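Local coordinates for protein [4Fe-4S]-dependent U34-ARNt thiolase (Methanococcus maripaludis, PDB 6SCY) that probably acts as an ATP-binding, [4Fe-4S]-dependent sulfur transferase that thiolates uridine 34 of tRNA, at residues 52-57 / 81-86; 163-168 / 203-208. All blocks are in the same frame, centred on the assembly; numbering follows the deposited sequence.

Interaction 1: residues 52-57 / 81-86. With SO4 (sulfate ion), chain L.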
loop_
_atom_site.group_PDB
_atom_site.type_symbol
_atom_site.label_atom_id
_atom_site.label_comp_id
_atom_site.label_asym_id
_atom_site.label_seq_id
_atom_site.Cartn_x
_atom_site.Cartn_y
_atom_site.Cartn_z
ATOM N N VAL A 52 10.698 -16.877 -27.317
ATOM C CA VAL A 52 10.767 -16.280 -25.975
ATOM C C VAL A 52 12.177 -16.289 -25.417
ATOM O O VAL A 52 12.736 -17.355 -25.168
ATOM C CB VAL A 52 9.754 -16.877 -24.960
ATOM C CG1 VAL A 52 9.936 -16.275 -23.569
ATOM C CG2 VAL A 52 8.317 -16.697 -25.430
ATOM N N ALA A 53 12.738 -15.093 -25.206
ATOM C CA ALA A 53 14.042 -14.881 -24.585
ATOM C C ALA A 53 13.786 -14.938 -23.094
ATOM O O ALA A 53 12.695 -14.564 -22.662
ATOM C CB ALA A 53 14.573 -13.509 -24.952
ATOM N N MET A 54 14.745 -15.411 -22.301
ATOM C CA MET A 54 14.511 -15.487 -20.866
ATOM C C MET A 54 15.741 -15.178 -20.056
ATOM O O MET A 54 16.772 -15.824 -20.224
ATOM C CB MET A 54 13.865 -16.818 -20.437
ATOM C CG MET A 54 14.486 -18.034 -21.029
ATOM S SD MET A 54 13.768 -19.516 -20.320
ATOM C CE MET A 54 14.964 -20.675 -20.832
ATOM N N GLY A 55 15.624 -14.165 -19.205
ATOM C CA GLY A 55 16.694 -13.726 -18.323
ATOM C C GLY A 55 16.955 -14.754 -17.246
ATOM O O GLY A 55 16.147 -14.908 -16.326
ATOM N N LEU A 56 18.067 -15.492 -17.393
ATOM C CA LEU A 56 18.522 -16.528 -16.472
ATOM C C LEU A 56 19.690 -16.022 -15.628
ATOM O O LEU A 56 20.612 -15.386 -16.161
ATOM C CB LEU A 56 18.947 -17.769 -17.253
ATOM C CG LEU A 56 17.941 -18.888 -17.314
ATOM C CD1 LEU A 56 16.856 -18.588 -18.306
ATOM C CD2 LEU A 56 18.619 -20.186 -17.665
ATOM N N SER A 57 19.650 -16.300 -14.310
ATOM C CA SER A 57 20.700 -15.867 -13.390
ATOM C C SER A 57 21.244 -16.995 -12.494
ATOM O O SER A 57 22.067 -16.729 -11.613
ATOM C CB SER A 57 20.234 -14.672 -12.569
ATOM O OG SER A 57 19.063 -14.991 -11.837
ATOM N N LEU A 81 12.969 -20.875 -27.682
ATOM C CA LEU A 81 13.282 -20.429 -26.325
ATOM C C LEU A 81 14.794 -20.178 -26.217
ATOM O O LEU A 81 15.592 -21.093 -26.417
ATOM C CB LEU A 81 12.801 -21.493 -25.315
ATOM C CG LEU A 81 12.608 -21.078 -23.865
ATOM C CD1 LEU A 81 11.449 -20.139 -23.716
ATOM C CD2 LEU A 81 12.350 -22.283 -23.000
ATOM N N ILE A 82 15.183 -18.921 -25.972
ATOM C CA ILE A 82 16.586 -18.518 -25.851
ATOM C C ILE A 82 16.825 -18.035 -24.421
ATOM O O ILE A 82 15.988 -17.321 -23.885
ATOM C CB ILE A 82 16.978 -17.430 -26.904
ATOM C CG1 ILE A 82 16.451 -17.769 -28.306
ATOM C CG2 ILE A 82 18.507 -17.200 -26.947
ATOM C CD1 ILE A 82 16.324 -16.558 -29.231
ATOM N N ALA A 83 17.957 -18.414 -23.802
ATOM C CA ALA A 83 18.301 -17.982 -22.445
ATOM C C ALA A 83 19.422 -16.967 -22.484
ATOM O O ALA A 83 20.406 -17.177 -23.185
ATOM C CB ALA A 83 18.707 -19.174 -21.596
ATOM N N ILE A 84 19.268 -15.860 -21.759
ATOM C CA ILE A 84 20.282 -14.805 -21.706
ATOM C C ILE A 84 20.816 -14.644 -20.293
ATOM O O ILE A 84 20.048 -14.346 -19.369
ATOM C CB ILE A 84 19.821 -13.433 -22.278
ATOM C CG1 ILE A 84 18.982 -13.559 -23.566
ATOM C CG2 ILE A 84 21.026 -12.508 -22.479
ATOM C CD1 ILE A 84 17.823 -12.577 -23.622
ATOM N N MET A 85 22.144 -14.803 -20.145
ATOM C CA MET A 85 22.846 -14.625 -18.876
ATOM C C MET A 85 23.658 -13.334 -18.965
ATOM O O MET A 85 24.432 -13.167 -19.912
ATOM C CB MET A 85 23.766 -15.817 -18.579
ATOM C CG MET A 85 23.031 -17.106 -18.312
ATOM S SD MET A 85 22.723 -17.996 -19.847
ATOM C CE MET A 85 22.645 -19.634 -19.242
ATOM N N VAL A 86 23.470 -12.414 -18.005
ATOM C CA VAL A 86 24.174 -11.131 -18.024
ATOM C C VAL A 86 25.223 -11.051 -16.910
ATOM O O VAL A 86 24.860 -10.864 -15.752
ATOM C CB VAL A 86 23.212 -9.905 -18.029
ATOM C CG1 VAL A 86 23.964 -8.619 -18.332
ATOM C CG2 VAL A 86 22.067 -10.087 -19.019
HETATM S S SO4 L . 16.921 -15.989 -9.253
HETATM O O1 SO4 L . 16.245 -16.164 -10.536
HETATM O O2 SO4 L . 18.359 -16.036 -9.463
HETATM O O3 SO4 L . 16.522 -17.040 -8.318
HETATM O O4 SO4 L . 16.573 -14.695 -8.682
#
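Met-54 reaches across to Leu-81, the two side chains crossing at about a right angle with the methionine CE 3.8 Å from the leucine CD2. CG lies between the backbone N and the carbonyl carbon (chi1 46°), and beyond it the chain runs extended, carrying SD and CE past Leu-81; CE also comes 4.1 Å from Ala-83 CB. An alanine in place of Met-54 would probably leave Leu-81 and Ala-83 without the thioether between them and open a gap beneath helix 60-75. The small Ala-83 suits its place because Leu-56 also sets CD1 3.8 Å from its CB. On the other face of the sheet Ile-84 CD1 approaches Ala-53 CB at 3.6 Å, both backed by helix 141-159. The strands run parallel: Ile-84 N bonds to Met-54 O (2.9 Å, nearly straight at 171°), and Leu-56 N to Ile-84 O. Together with helix 60-75 they form a beta-alpha-beta unit of the PP-loop fold, in which Gly-55, Leu-56 and Ser-57 are predicted to bind ATP. Ser-57 OG hydrogen-bonds to O2 of a sulfate (2.7 Å), probably from the crystallisation liquor but consistent with a place for phosphate; Ser-62 N also binds it, and Ser-62 OG bonds to Gly-55 O.

Interaction 2: residues 163-168 / 203-208. With SO4 (sulfate ion), chain B.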
loop_
_atom_site.group_PDB
_atom_site.type_symbol
_atom_site.label_atom_id
_atom_site.label_comp_id
_atom_site.label_asym_id
_atom_site.label_seq_id
_atom_site.Cartn_x
_atom_site.Cartn_y
_atom_site.Cartn_z
ATOM N N ASP A 163 9.734 -12.289 -29.187
ATOM C CA ASP A 163 8.393 -11.757 -28.978
ATOM C C ASP A 163 8.170 -11.347 -27.515
ATOM O O ASP A 163 7.473 -10.363 -27.248
ATOM C CB ASP A 163 7.342 -12.771 -29.458
ATOM C CG ASP A 163 7.418 -13.009 -30.949
ATOM O OD1 ASP A 163 7.129 -12.062 -31.715
ATOM O OD2 ASP A 163 7.776 -14.136 -31.352
ATOM N N PHE A 164 8.770 -12.096 -26.574
ATOM C CA PHE A 164 8.645 -11.840 -25.143
ATOM C C PHE A 164 9.969 -12.030 -24.408
ATOM O O PHE A 164 10.831 -12.797 -24.855
ATOM C CB PHE A 164 7.570 -12.743 -24.523
ATOM C CG PHE A 164 6.190 -12.588 -25.110
ATOM C CD1 PHE A 164 5.387 -11.508 -24.762
ATOM C CD2 PHE A 164 5.687 -13.528 -25.999
ATOM C CE1 PHE A 164 4.107 -11.367 -25.301
ATOM C CE2 PHE A 164 4.405 -13.389 -26.536
ATOM C CZ PHE A 164 3.624 -12.308 -26.182
ATOM N N LEU A 165 10.121 -11.325 -23.276
ATOM C CA LEU A 165 11.278 -11.432 -22.395
ATOM C C LEU A 165 10.749 -11.961 -21.054
ATOM O O LEU A 165 10.049 -11.244 -20.340
ATOM C CB LEU A 165 12.001 -10.074 -22.252
ATOM C CG LEU A 165 13.113 -9.947 -21.198
ATOM C CD1 LEU A 165 14.389 -10.654 -21.621
ATOM C CD2 LEU A 165 13.424 -8.495 -20.930
ATOM N N ALA A 166 11.024 -13.242 -20.756
ATOM C CA ALA A 166 10.576 -13.888 -19.530
ATOM C C ALA A 166 11.523 -13.605 -18.362
ATOM O O ALA A 166 12.730 -13.796 -18.491
ATOM C CB ALA A 166 10.414 -15.379 -19.752
ATOM N N ILE A 167 10.973 -13.095 -17.241
ATOM C CA ILE A 167 11.703 -12.749 -16.013
ATOM C C ILE A 167 11.169 -13.611 -14.859
ATOM O O ILE A 167 9.956 -13.747 -14.702
ATOM C CB ILE A 167 11.659 -11.212 -15.697
ATOM C CG1 ILE A 167 11.903 -10.321 -16.942
ATOM C CG2 ILE A 167 12.607 -10.831 -14.561
ATOM C CD1 ILE A 167 13.287 -10.345 -17.533
ATOM N N GLY A 168 12.083 -14.191 -14.084
ATOM C CA GLY A 168 11.770 -15.082 -12.971
ATOM C C GLY A 168 11.340 -14.433 -11.666
ATOM O O GLY A 168 11.853 -14.795 -10.601
ATOM N N VAL A 203 10.473 -5.062 -26.196
ATOM C CA VAL A 203 10.016 -6.454 -26.100
ATOM C C VAL A 203 9.245 -6.573 -24.780
ATOM O O VAL A 203 9.700 -6.050 -23.761
ATOM C CB VAL A 203 11.200 -7.463 -26.200
ATOM C CG1 VAL A 203 10.725 -8.907 -26.109
ATOM C CG2 VAL A 203 11.993 -7.256 -27.486
ATOM N N LYS A 204 8.074 -7.233 -24.809
ATOM C CA LYS A 204 7.188 -7.388 -23.654
ATOM C C LYS A 204 7.781 -8.260 -22.552
ATOM O O LYS A 204 8.156 -9.408 -22.800
ATOM C CB LYS A 204 5.812 -7.921 -24.094
ATOM C CG LYS A 204 4.646 -7.387 -23.270
ATOM C CD LYS A 204 4.166 -8.360 -22.202
ATOM C CE LYS A 204 2.892 -7.867 -21.561
ATOM N NZ LYS A 204 2.290 -8.897 -20.674
ATOM N N ARG A 205 7.864 -7.697 -21.338
ATOM C CA ARG A 205 8.375 -8.375 -20.150
ATOM C C ARG A 205 7.280 -9.249 -19.537
ATOM O O ARG A 205 6.276 -8.730 -19.046
ATOM C CB ARG A 205 8.882 -7.353 -19.121
ATOM C CG ARG A 205 10.395 -7.269 -19.008
ATOM C CD ARG A 205 10.807 -6.183 -18.030
ATOM N NE ARG A 205 12.251 -6.170 -17.810
ATOM C CZ ARG A 205 12.848 -6.607 -16.707
ATOM N NH1 ARG A 205 12.128 -7.072 -15.694
ATOM N NH2 ARG A 205 14.165 -6.555 -16.597
ATOM N N ILE A 206 7.455 -10.574 -19.606
ATOM C CA ILE A 206 6.513 -11.550 -19.043
ATOM C C ILE A 206 7.129 -12.193 -17.794
ATOM O O ILE A 206 8.343 -12.378 -17.747
ATOM C CB ILE A 206 5.986 -12.599 -20.079
ATOM C CG1 ILE A 206 7.134 -13.331 -20.820
ATOM C CG2 ILE A 206 5.026 -11.944 -21.064
ATOM C CD1 ILE A 206 6.853 -14.765 -21.277
ATOM N N LYS A 207 6.313 -12.484 -16.770
ATOM C CA LYS A 207 6.775 -13.116 -15.529
ATOM C C LYS A 207 5.953 -14.385 -15.309
ATOM O O LYS A 207 4.841 -14.305 -14.779
ATOM C CB LYS A 207 6.667 -12.166 -14.323
ATOM C CG LYS A 207 7.697 -11.055 -14.324
ATOM C CD LYS A 207 7.085 -9.739 -13.875
ATOM C CE LYS A 207 7.769 -8.555 -14.510
ATOM N NZ LYS A 207 7.536 -8.490 -15.983
ATOM N N PRO A 208 6.434 -15.563 -15.767
ATOM C CA PRO A 208 5.639 -16.785 -15.588
ATOM C C PRO A 208 5.416 -17.148 -14.124
ATOM O O PRO A 208 4.341 -17.616 -13.785
ATOM C CB PRO A 208 6.450 -17.854 -16.336
ATOM C CG PRO A 208 7.389 -17.092 -17.228
ATOM C CD PRO A 208 7.705 -15.853 -16.460
HETATM S S SO4 B . 15.718 -7.966 -13.129
HETATM O O1 SO4 B . 15.844 -8.958 -14.195
HETATM O O2 SO4 B . 16.134 -8.554 -11.854
HETATM O O3 SO4 B . 14.329 -7.523 -13.029
HETATM O O4 SO4 B . 16.567 -6.818 -13.439
#
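Leu-165 is gripped between Lys-204 and Ile-206 by a parallel ladder, its N bonding to Lys-204 O (2.8 Å, 171° at the hydrogen) and its O accepting from Ile-206 N, after which Ile-167 N goes on to Ile-206 O. The short strand axes differ by 31°, the twist expected of neighbouring parallel strands. On the face with Ala-166, Ile-206 meets both Phe-164 and Ala-166. Its CG1 lies between the backbone N and the carbonyl carbon (chi1 54°), and CD1 beyond it rests 3.9 Å from Ala-166 CB, where a larger residue would crowd it. The CG2 branch meets Phe-164 CD1 at 3.7 Å, the two side chains crossing at about a right angle, while Lys-204 CB approaches the same ring atom. Met-65 and Leu-69 of helix 60-75 close over Ala-166 and Pro-208. On the other face Leu-165 and Arg-205 lie side by side, pointing the same way, with CD2 of the leucine 3.8 Å from CG of the arginine. The arginine chain runs extended from CG to NE, and Ile-167 CG1 sits over one face of the guanidinium beyond it, offset toward the rim, 3.5 Å from NH1. Sulfate O3 lies near the guanidinium plane, at its edge, and takes a weak bond from NH1. A second sulfate forms a salt bridge with NH1. The Arg-205 side chain lies about 10 Å from the iron-sulfur cluster. With Arg-149 NH2 also bonded to sulfate and Lys-207 NZ in a long, weak ion pair, the anions, though probably from the crystallisation liquor, suggest a basic patch that may attract phosphate groups.

How the interactions relate
Followed from the N terminus, the chain lays down strand 51-55, runs through helix 60-75 and returns in strand 80-87, so interaction 1 closes the first loop. Only after strand 111-116 and helix 141-159 does strand 164-167 begin interaction 2, which closes a second loop holding helices 171-184 and 188-192 when strand 204-206 pairs. The two loops follow in series, neither nested nor crossed. In space they meet at the middle of the sheet: Ala-53 O lies 2.9 Å from Ala-166 N, a probable hydrogen bond. Interaction 1 thus extends the sheet toward strand 111-116 and interaction 2 toward strand 204-206, while Gly-55 and Gly-168, both predicted to bind ATP, lie near the C-terminal ends of these neighbouring strands.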